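Nitrate transport protein nrtA (Synechocystis sp., PDB 2G29) binds nitrate as the substrate-binding protein of the NrtABCD ABC transporter, which takes up nitrate and probably also nitrite. Local coordinates at residues K54-K59 with M264-W269; A258-V263 with D365-A370. All blocks are in the same frame, centred on the assembly; numbering follows the deposited sequence.

Interaction 1: K54-K59 with M264-W269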
loop_
_atom_site.group_PDB
_atom_site.type_symbol
_atom_site.label_atom_id
_atom_site.label_comp_id
_atom_site.label_asym_id
_atom_site.label_seq_id
_atom_site.Cartn_x
_atom_site.Cartn_y
_atom_site.Cartn_z
ATOM N N LYS A 54 -1.398 -13.687 -17.061
ATOM C CA LYS A 54 -2.487 -14.643 -17.258
ATOM C C LYS A 54 -3.480 -14.179 -18.303
ATOM O O LYS A 54 -4.578 -14.741 -18.413
ATOM C CB LYS A 54 -3.200 -14.966 -15.939
ATOM C CG LYS A 54 -2.280 -15.475 -14.830
ATOM C CD LYS A 54 -1.508 -16.723 -15.218
ATOM C CE LYS A 54 -2.451 -17.896 -15.418
ATOM N NZ LYS A 54 -1.754 -19.200 -15.741
ATOM N N GLY A 55 -3.086 -13.152 -19.055
ATOM C CA GLY A 55 -3.884 -12.630 -20.163
ATOM C C GLY A 55 -5.176 -11.885 -19.861
ATOM O O GLY A 55 -6.039 -11.749 -20.730
ATOM N N PHE A 56 -5.335 -11.385 -18.644
ATOM C CA PHE A 56 -6.569 -10.670 -18.344
ATOM C C PHE A 56 -6.685 -9.343 -19.125
ATOM O O PHE A 56 -7.780 -8.987 -19.586
ATOM C CB PHE A 56 -6.693 -10.455 -16.841
ATOM C CG PHE A 56 -6.973 -11.723 -16.072
ATOM C CD1 PHE A 56 -6.034 -12.258 -15.196
ATOM C CD2 PHE A 56 -8.183 -12.389 -16.236
ATOM C CE1 PHE A 56 -6.287 -13.430 -14.499
ATOM C CE2 PHE A 56 -8.447 -13.561 -15.547
ATOM C CZ PHE A 56 -7.495 -14.088 -14.670
ATOM N N TYR A 57 -5.589 -8.596 -19.308
ATOM C CA TYR A 57 -5.716 -7.360 -20.082
ATOM C C TYR A 57 -6.155 -7.658 -21.511
ATOM O O TYR A 57 -6.991 -6.950 -22.088
ATOM C CB TYR A 57 -4.402 -6.557 -20.169
ATOM C CG TYR A 57 -3.835 -6.041 -18.864
ATOM C CD1 TYR A 57 -2.555 -6.420 -18.460
ATOM C CD2 TYR A 57 -4.558 -5.168 -18.054
ATOM C CE1 TYR A 57 -2.005 -5.939 -17.273
ATOM C CE2 TYR A 57 -4.013 -4.674 -16.865
ATOM C CZ TYR A 57 -2.732 -5.076 -16.484
ATOM O OH TYR A 57 -2.211 -4.641 -15.257
ATOM N N ALA A 58 -5.579 -8.707 -22.083
ATOM C CA ALA A 58 -5.900 -9.069 -23.458
ATOM C C ALA A 58 -7.344 -9.517 -23.567
ATOM O O ALA A 58 -8.006 -9.213 -24.547
ATOM C CB ALA A 58 -4.941 -10.169 -23.938
ATOM N N LYS A 59 -7.823 -10.231 -22.556
ATOM C CA LYS A 59 -9.206 -10.678 -22.530
ATOM C C LYS A 59 -10.148 -9.467 -22.671
ATOM O O LYS A 59 -11.214 -9.576 -23.282
ATOM C CB LYS A 59 -9.474 -11.457 -21.240
ATOM C CG LYS A 59 -10.911 -11.934 -21.072
ATOM C CD LYS A 59 -11.088 -12.772 -19.826
ATOM C CE LYS A 59 -12.545 -13.082 -19.592
ATOM N NZ LYS A 59 -12.726 -13.878 -18.362
ATOM N N MET A 264 -9.654 -6.579 -11.727
ATOM C CA MET A 264 -10.545 -7.272 -10.814
ATOM C C MET A 264 -10.460 -8.796 -10.989
ATOM O O MET A 264 -10.448 -9.551 -10.007
ATOM C CB MET A 264 -11.981 -6.861 -11.082
ATOM C CG MET A 264 -12.313 -5.503 -10.604
ATOM S SD MET A 264 -14.037 -5.112 -11.005
ATOM C CE MET A 264 -14.067 -3.589 -10.317
ATOM N N GLU A 265 -10.440 -9.253 -12.241
ATOM C CA GLU A 265 -10.340 -10.697 -12.446
ATOM C C GLU A 265 -8.978 -11.177 -11.955
ATOM O O GLU A 265 -8.888 -12.234 -11.370
ATOM C CB GLU A 265 -10.515 -11.058 -13.915
ATOM C CG GLU A 265 -11.955 -10.911 -14.412
ATOM C CD GLU A 265 -12.341 -12.074 -15.300
ATOM O OE1 GLU A 265 -11.710 -12.242 -16.358
ATOM O OE2 GLU A 265 -13.265 -12.827 -14.929
ATOM N N ALA A 266 -7.929 -10.382 -12.164
ATOM C CA ALA A 266 -6.615 -10.807 -11.685
ATOM C C ALA A 266 -6.619 -10.844 -10.168
ATOM O O ALA A 266 -5.967 -11.707 -9.547
ATOM C CB ALA A 266 -5.525 -9.868 -12.200
ATOM N N GLN A 267 -7.324 -9.905 -9.532
ATOM C CA GLN A 267 -7.416 -9.915 -8.073
ATOM C C GLN A 267 -8.099 -11.185 -7.554
ATOM O O GLN A 267 -7.678 -11.764 -6.568
ATOM C CB GLN A 267 -8.186 -8.697 -7.563
ATOM C CG GLN A 267 -7.379 -7.406 -7.603
ATOM C CD GLN A 267 -8.202 -6.227 -7.132
ATOM O OE1 GLN A 267 -9.257 -5.941 -7.695
ATOM N NE2 GLN A 267 -7.722 -5.533 -6.091
ATOM N N GLN A 268 -9.179 -11.591 -8.223
ATOM C CA GLN A 268 -9.897 -12.799 -7.831
ATOM C C GLN A 268 -8.986 -14.014 -7.985
ATOM O O GLN A 268 -8.990 -14.922 -7.142
ATOM C CB GLN A 268 -11.142 -12.929 -8.701
ATOM C CG GLN A 268 -12.213 -11.917 -8.316
ATOM C CD GLN A 268 -13.386 -11.951 -9.253
ATOM O OE1 GLN A 268 -13.389 -11.301 -10.293
ATOM N NE2 GLN A 268 -14.393 -12.718 -8.890
ATOM N N TRP A 269 -8.209 -14.016 -9.053
ATOM C CA TRP A 269 -7.277 -15.120 -9.310
ATOM C C TRP A 269 -6.196 -15.171 -8.222
ATOM O O TRP A 269 -5.915 -16.222 -7.645
ATOM C CB TRP A 269 -6.604 -14.934 -10.653
ATOM C CG TRP A 269 -5.808 -16.156 -11.083
ATOM C CD1 TRP A 269 -6.286 -17.248 -11.752
ATOM C CD2 TRP A 269 -4.426 -16.414 -10.827
ATOM N NE1 TRP A 269 -5.288 -18.171 -11.932
ATOM C CE2 TRP A 269 -4.131 -17.686 -11.379
ATOM C CE3 TRP A 269 -3.399 -15.696 -10.186
ATOM C CZ2 TRP A 269 -2.860 -18.254 -11.308
ATOM C CZ3 TRP A 269 -2.135 -16.265 -10.115
ATOM C CH2 TRP A 269 -1.872 -17.533 -10.678
#
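In the C-clamp of this periplasmic binding protein, whose two lobes are each built around a mixed sheet, the short helix 56-59 lies against the long helix 253-271 mainly through one aromatic ring. The Phe56 ring turns one face to the helix backbone at Glu265 and Ala266: the carbonyl carbon of Glu265 sits 4.2 Å above the plane, over the ring centre, with Ala266 N over the same face nearer the rim. The small Ala266 side chain is consistent with so close an approach, its CB 3.9 Å from Phe56 CD1. Phe56 CE1 then reaches Trp269 CB one turn further on, at 4.1 Å.

Beside the ring, Lys59 forms a salt bridge with Glu265. Lys59 runs out fully extended, with CG anti to the backbone N (chi1 178°); Lys59 NZ donates to Glu265 OE1 at 2.8 Å, and OE1 accepts through its syn lone pair. Glu265 is bent at chi2 (-138°), its carboxylate is turned steeply to the phenyl plane, 78° from it, and OE1 lies 3.5 Å from Phe56 CD2. Tyr60 OH adds a weak hydrogen bond to OE1.

At the other flank Lys54 folds its chain at chi2 and chi3 and lays CG over one face of the Trp269 indole, while its NZ is committed to a salt bridge with Glu278. Behind these groups, Gly55 at the N-cap, with positive phi, turns the chain from helix 46-53 into helix 56-59. Tyr57 is bonded through OH to Leu48 O and through its backbone to Ala51, so Phe56 and Lys59 leave a short helix held against helix 46-53. The lysine at the surface touches its tryptophan through carbon, Lys54 CE lying 4.1 Å from Trp269 CZ2.

Interaction 2: A258-V263 with D365-A370; sequences ALLMAV and DLWREA
The indole of Trp367 meets helix 258-263 obliquely, with Leu260 CD2 coming no nearer than 4.5 Å to its CD1. Around it lie Met264 of helix 253-271, Ala119 and Pro330; Tyr329 makes an edge-to-face pair with it, and its NE1 is hydrogen-bonded to Ser328 OG. The closer packing between the two segments falls on the helix backbone beside the ring.

That packing is led by Leu260, a side chain of helix 253-271 pointing to helix 364-373. Its CD1 lies 3.6 Å from Leu366 O and 4.0 Å from Ala370 CB, and so rests on the turn from Leu366 to Ala370, meeting backbone atoms and the Ala370 methyl. Its chi1 of -128° is displaced from a staggered position, so the tip is set for this site at some torsional cost. Met261 adds the second point of touch, its CG 3.8 Å from Ala370 CB, before the chain bends at chi3. One small methyl therefore receives two neighbouring side chains, and here the CA atoms of the two segments come closest, Met261 CA and Ala370 CA being 5.7 Å apart.

The helices cross at -69°, with axes 9.6 Å apart, a steep crossing that confines the touching residues to one patch. Both pack on strand 115-120, an edge strand of the five-stranded sheet in one lobe of the binding protein: Leu260 and Leu366 touch Leu118, and Leu260 and Trp367 touch Ala119. No hydrogen bond passes between the two segments, so the contact rests on the shape and burial of apolar groups.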
loop_
_atom_site.group_PDB
_atom_site.type_symbol
_atom_site.label_atom_id
_atom_site.label_comp_id
_atom_site.label_asym_id
_atom_site.label_seq_id
_atom_site.Cartn_x
_atom_site.Cartn_y
_atom_site.Cartn_z
ATOM N N ALA A 258 -12.083 -1.352 -19.206
ATOM C CA ALA A 258 -11.469 -2.606 -19.595
ATOM C C ALA A 258 -10.287 -2.958 -18.682
ATOM O O ALA A 258 -10.161 -4.106 -18.235
ATOM C CB ALA A 258 -11.041 -2.540 -21.066
ATOM N N LEU A 259 -9.438 -1.974 -18.374
ATOM C CA LEU A 259 -8.304 -2.221 -17.467
ATOM C C LEU A 259 -8.817 -2.627 -16.082
ATOM O O LEU A 259 -8.261 -3.538 -15.451
ATOM C CB LEU A 259 -7.433 -0.972 -17.293
ATOM C CG LEU A 259 -6.539 -0.518 -18.426
ATOM C CD1 LEU A 259 -5.811 0.738 -17.932
ATOM C CD2 LEU A 259 -5.536 -1.624 -18.799
ATOM N N LEU A 260 -9.848 -1.927 -15.583
ATOM C CA LEU A 260 -10.397 -2.207 -14.271
ATOM C C LEU A 260 -10.944 -3.614 -14.186
ATOM O O LEU A 260 -10.705 -4.301 -13.231
ATOM C CB LEU A 260 -11.483 -1.189 -13.906
ATOM C CG LEU A 260 -11.410 -0.434 -12.582
ATOM C CD1 LEU A 260 -12.783 0.161 -12.310
ATOM C CD2 LEU A 260 -10.904 -1.297 -11.410
ATOM N N MET A 261 -11.692 -4.040 -15.208
ATOM C CA MET A 261 -12.233 -5.395 -15.174
ATOM C C MET A 261 -11.087 -6.414 -15.217
ATOM O O MET A 261 -11.154 -7.425 -14.521
ATOM C CB MET A 261 -13.192 -5.618 -16.346
ATOM C CG MET A 261 -14.451 -4.746 -16.219
ATOM S SD MET A 261 -15.743 -5.115 -17.475
ATOM C CE MET A 261 -14.957 -4.595 -18.805
ATOM N N ALA A 262 -10.052 -6.153 -16.007
ATOM C CA ALA A 262 -8.914 -7.068 -16.062
ATOM C C ALA A 262 -8.244 -7.151 -14.696
ATOM O O ALA A 262 -7.900 -8.244 -14.234
ATOM C CB ALA A 262 -7.917 -6.605 -17.092
ATOM N N VAL A 263 -8.086 -6.001 -14.035
ATOM C CA VAL A 263 -7.465 -6.008 -12.702
ATOM C C VAL A 263 -8.339 -6.749 -11.666
ATOM O O VAL A 263 -7.837 -7.470 -10.815
ATOM C CB VAL A 263 -7.175 -4.553 -12.239
ATOM C CG1 VAL A 263 -6.797 -4.508 -10.743
ATOM C CG2 VAL A 263 -5.992 -3.984 -13.059
ATOM N N ASP A 365 -17.440 4.644 -8.023
ATOM C CA ASP A 365 -18.546 4.534 -8.988
ATOM C C ASP A 365 -18.080 3.715 -10.202
ATOM O O ASP A 365 -18.834 2.875 -10.697
ATOM C CB ASP A 365 -19.063 5.915 -9.445
ATOM C CG ASP A 365 -17.981 6.787 -10.087
ATOM O OD1 ASP A 365 -16.869 6.909 -9.535
ATOM O OD2 ASP A 365 -18.279 7.364 -11.157
ATOM N N LEU A 366 -16.862 3.945 -10.689
ATOM C CA LEU A 366 -16.311 3.157 -11.801
ATOM C C LEU A 366 -16.104 1.704 -11.340
ATOM O O LEU A 366 -16.298 0.762 -12.123
ATOM C CB LEU A 366 -14.982 3.774 -12.288
ATOM C CG LEU A 366 -15.128 5.164 -12.895
ATOM C CD1 LEU A 366 -13.818 5.652 -13.464
ATOM C CD2 LEU A 366 -16.155 5.068 -14.056
ATOM N N TRP A 367 -15.725 1.500 -10.071
ATOM C CA TRP A 367 -15.534 0.156 -9.575
ATOM C C TRP A 367 -16.858 -0.592 -9.599
ATOM O O TRP A 367 -16.917 -1.735 -10.083
ATOM C CB TRP A 367 -14.916 0.189 -8.154
ATOM C CG TRP A 367 -14.488 -1.173 -7.626
ATOM C CD1 TRP A 367 -13.212 -1.667 -7.600
ATOM C CD2 TRP A 367 -15.325 -2.196 -7.043
ATOM N NE1 TRP A 367 -13.193 -2.924 -7.052
ATOM C CE2 TRP A 367 -14.471 -3.269 -6.688
ATOM C CE3 TRP A 367 -16.704 -2.305 -6.781
ATOM C CZ2 TRP A 367 -14.945 -4.451 -6.082
ATOM C CZ3 TRP A 367 -17.184 -3.476 -6.180
ATOM C CH2 TRP A 367 -16.300 -4.534 -5.834
ATOM N N ARG A 368 -17.926 0.029 -9.094
ATOM C CA ARG A 368 -19.238 -0.636 -9.114
ATOM C C ARG A 368 -19.705 -0.923 -10.534
ATOM O O ARG A 368 -20.313 -1.980 -10.769
ATOM C CB ARG A 368 -20.286 0.203 -8.371
ATOM C CG ARG A 368 -20.154 0.129 -6.850
ATOM C CD ARG A 368 -21.308 0.905 -6.167
ATOM N NE ARG A 368 -21.116 2.350 -6.221
ATOM C CZ ARG A 368 -21.945 3.204 -6.804
ATOM N NH1 ARG A 368 -23.062 2.767 -7.405
ATOM N NH2 ARG A 368 -21.654 4.500 -6.826
ATOM N N GLU A 369 -19.440 -0.021 -11.480
ATOM C CA GLU A 369 -19.870 -0.282 -12.861
ATOM C C GLU A 369 -19.132 -1.479 -13.426
ATOM O O GLU A 369 -19.735 -2.337 -14.089
ATOM C CB GLU A 369 -19.654 0.956 -13.725
ATOM C CG GLU A 369 -20.714 2.022 -13.397
ATOM C CD GLU A 369 -20.325 3.428 -13.782
ATOM O OE1 GLU A 369 -19.431 3.595 -14.644
ATOM O OE2 GLU A 369 -20.932 4.378 -13.220
ATOM N N ALA A 370 -17.840 -1.590 -13.137
ATOM C CA ALA A 370 -17.079 -2.726 -13.634
ATOM C C ALA A 370 -17.494 -4.021 -12.959
ATOM O O ALA A 370 -17.578 -5.062 -13.615
ATOM C CB ALA A 370 -15.579 -2.461 -13.414
#

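From the N terminus, the chain first reaches 54-59, just after helix 46-53, and interaction 1 closes when helix 253-271 returns to it 205 residues later. Interaction 2 starts on that same helix, at 258-263, and closes 102 residues on with helix 364-373. Because 258-263 precedes 264-269, the two closures cross. Helix 253-271 is thus shared, with helix 56-59 and helix 364-373 resting on different parts of its surface, and the contact centres are about 11 Å apart. Direct touches connect them: Met264 CE lies 3.6 Å from Ala370 CB, and Phe56 O lies 3.5 Å from Ala262 CB. An early helix and a late one are so joined through one long helix.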